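Local coordinates for protein cytochrome c, 1 heme-binding site (PDB 4RLR) that is a low-potential monoheme c-type cytochrome that probably carries electrons through its heme and is essential for accepting them from an electrode, at residues D49-L54 / K103-V108. Numbering follows the deposited sequence.
Sequences DTYSHL and KAWVGV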
loop_
_atom_site.group_PDB
_atom_site.type_symbol
_atom_site.label_atom_id
_atom_site.label_comp_id
_atom_site.label_asym_id
_atom_site.label_seq_id
_atom_site.Cartn_x
_atom_site.Cartn_y
_atom_site.Cartn_z
ATOM N N ASP A 49 7.234 5.326 -3.386
ATOM C CA ASP A 49 6.830 6.633 -3.942
ATOM C C ASP A 49 6.886 6.736 -5.473
ATOM O O ASP A 49 6.894 7.826 -6.028
ATOM C CB ASP A 49 7.632 7.775 -3.299
ATOM C CG ASP A 49 9.105 7.734 -3.641
ATOM O OD1 ASP A 49 9.548 6.826 -4.361
ATOM O OD2 ASP A 49 9.826 8.630 -3.215
ATOM N N THR A 50 6.948 5.596 -6.138
ATOM C CA THR A 50 6.766 5.516 -7.573
ATOM C C THR A 50 5.736 4.433 -7.837
ATOM O O THR A 50 5.464 3.612 -6.956
ATOM C CB THR A 50 8.081 5.155 -8.349
ATOM O OG1 THR A 50 8.322 3.735 -8.297
ATOM C CG2 THR A 50 9.312 5.964 -7.815
ATOM N N TYR A 51 5.134 4.445 -9.020
ATOM C CA TYR A 51 4.135 3.435 -9.371
ATOM C C TYR A 51 4.717 2.011 -9.315
ATOM O O TYR A 51 4.144 1.138 -8.679
ATOM C CB TYR A 51 3.591 3.745 -10.756
ATOM C CG TYR A 51 2.706 2.693 -11.362
ATOM C CD1 TYR A 51 1.367 2.600 -11.009
ATOM C CD2 TYR A 51 3.194 1.803 -12.308
ATOM C CE1 TYR A 51 0.548 1.650 -11.575
ATOM C CE2 TYR A 51 2.351 0.828 -12.888
ATOM C CZ TYR A 51 1.029 0.782 -12.511
ATOM O OH TYR A 51 0.177 -0.168 -13.060
ATOM N N SER A 52 5.875 1.768 -9.938
ATOM C CA SER A 52 6.471 0.402 -9.868
ATOM C C SER A 52 6.825 0.013 -8.435
ATOM O O SER A 52 6.711 -1.140 -8.050
ATOM C CB SER A 52 7.699 0.260 -10.763
ATOM O OG SER A 52 7.325 0.400 -12.109
ATOM N N HIS A 53 7.217 0.983 -7.618
ATOM C CA HIS A 53 7.572 0.652 -6.249
ATOM C C HIS A 53 6.353 0.305 -5.426
ATOM O O HIS A 53 6.442 -0.582 -4.572
ATOM C CB HIS A 53 8.418 1.746 -5.592
ATOM C CG HIS A 53 9.858 1.710 -5.997
ATOM N ND1 HIS A 53 10.355 2.416 -7.081
ATOM C CD2 HIS A 53 10.905 1.007 -5.498
ATOM C CE1 HIS A 53 11.646 2.175 -7.205
ATOM N NE2 HIS A 53 12.006 1.333 -6.251
ATOM N N LEU A 54 5.200 0.906 -5.747
ATOM C CA LEU A 54 3.968 0.645 -4.992
ATOM C C LEU A 54 3.260 -0.659 -5.381
ATOM O O LEU A 54 2.842 -1.419 -4.492
ATOM C CB LEU A 54 2.996 1.826 -5.107
ATOM C CG LEU A 54 1.731 1.777 -4.226
ATOM C CD1 LEU A 54 1.989 1.766 -2.709
ATOM C CD2 LEU A 54 0.886 2.956 -4.614
ATOM N N LYS A 103 -9.197 1.037 -2.760
ATOM C CA LYS A 103 -9.888 -0.213 -3.157
ATOM C C LYS A 103 -10.289 -0.176 -4.640
ATOM O O LYS A 103 -10.242 -1.194 -5.357
ATOM C CB LYS A 103 -11.106 -0.490 -2.283
ATOM C CG LYS A 103 -10.800 -0.661 -0.787
ATOM C CD LYS A 103 -11.879 -1.454 -0.075
ATOM C CE LYS A 103 -11.466 -1.872 1.336
ATOM N NZ LYS A 103 -12.626 -2.416 2.102
ATOM N N ALA A 104 -10.676 1.002 -5.109
ATOM C CA ALA A 104 -11.017 1.173 -6.524
ATOM C C ALA A 104 -9.797 0.995 -7.397
ATOM O O ALA A 104 -9.866 0.430 -8.481
ATOM C CB ALA A 104 -11.611 2.529 -6.761
ATOM N N TRP A 105 -8.665 1.488 -6.933
ATOM C CA TRP A 105 -7.462 1.416 -7.734
ATOM C C TRP A 105 -6.980 -0.028 -7.821
ATOM O O TRP A 105 -6.603 -0.518 -8.880
ATOM C CB TRP A 105 -6.379 2.296 -7.111
ATOM C CG TRP A 105 -5.071 2.215 -7.831
ATOM C CD1 TRP A 105 -4.842 2.514 -9.133
ATOM C CD2 TRP A 105 -3.814 1.807 -7.284
ATOM N NE1 TRP A 105 -3.515 2.305 -9.444
ATOM C CE2 TRP A 105 -2.859 1.884 -8.320
ATOM C CE3 TRP A 105 -3.396 1.394 -6.015
ATOM C CZ2 TRP A 105 -1.516 1.561 -8.129
ATOM C CZ3 TRP A 105 -2.061 1.080 -5.826
ATOM C CH2 TRP A 105 -1.141 1.163 -6.876
ATOM N N VAL A 106 -7.009 -0.714 -6.700
ATOM C CA VAL A 106 -6.421 -2.034 -6.633
ATOM C C VAL A 106 -7.241 -3.027 -7.448
ATOM O O VAL A 106 -6.678 -3.921 -8.060
ATOM C CB VAL A 106 -6.266 -2.501 -5.188
ATOM C CG1 VAL A 106 -5.884 -3.974 -5.129
ATOM C CG2 VAL A 106 -5.183 -1.642 -4.470
ATOM N N GLY A 107 -8.559 -2.830 -7.478
ATOM C CA GLY A 107 -9.461 -3.711 -8.209
ATOM C C GLY A 107 -10.226 -4.579 -7.230
ATOM O O GLY A 107 -11.321 -4.217 -6.798
ATOM N N VAL A 108 -9.643 -5.716 -6.867
ATOM C CA VAL A 108 -10.187 -6.564 -5.819
ATOM C C VAL A 108 -9.327 -6.425 -4.544
ATOM O O VAL A 108 -8.118 -6.546 -4.619
ATOM C CB VAL A 108 -10.272 -8.048 -6.293
ATOM C CG1 VAL A 108 -10.691 -8.973 -5.171
ATOM C CG2 VAL A 108 -11.270 -8.191 -7.450
#
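Y51 and L54, one helical turn apart, both reach the six-membered ring of W105, which bridges two segments whose closest CA atoms, those of L54 and V106, are 10.9 Å apart. Just ahead of them T50 N-caps helix 51-55: its OG1 accepts from H53 N at 3.0 Å and also pairs with H53 ND1 at 2.7 Å, in the plane of the imidazole. The Y51 ring brings CE1 to the indole edge, 4.0 Å from W105 CZ2, while its OH is hydrogen-bonded to V127 O. L54 sets its CD2 methyl obliquely by the neighbouring carbons CH2 and CZ3, 3.5 Å from W105 CH2. W105 spans the gap because its CG lies anti to the backbone N (chi1 176°), sending the indole out from helix 92-106, and the NE1 bond to T128 O helps fix its rotation. An alanine here removes the indole and would probably open a gap between Y51, L54 and helix 92-106, leaving T128 O without that donor. The L54 side chain lies about 5 Å from the heme. Helix 5-16 packs against W105 through Y5 and I9, and helix 65-70 adds L66, so the indole ties these helices and the C-terminal segment to helix 51-55.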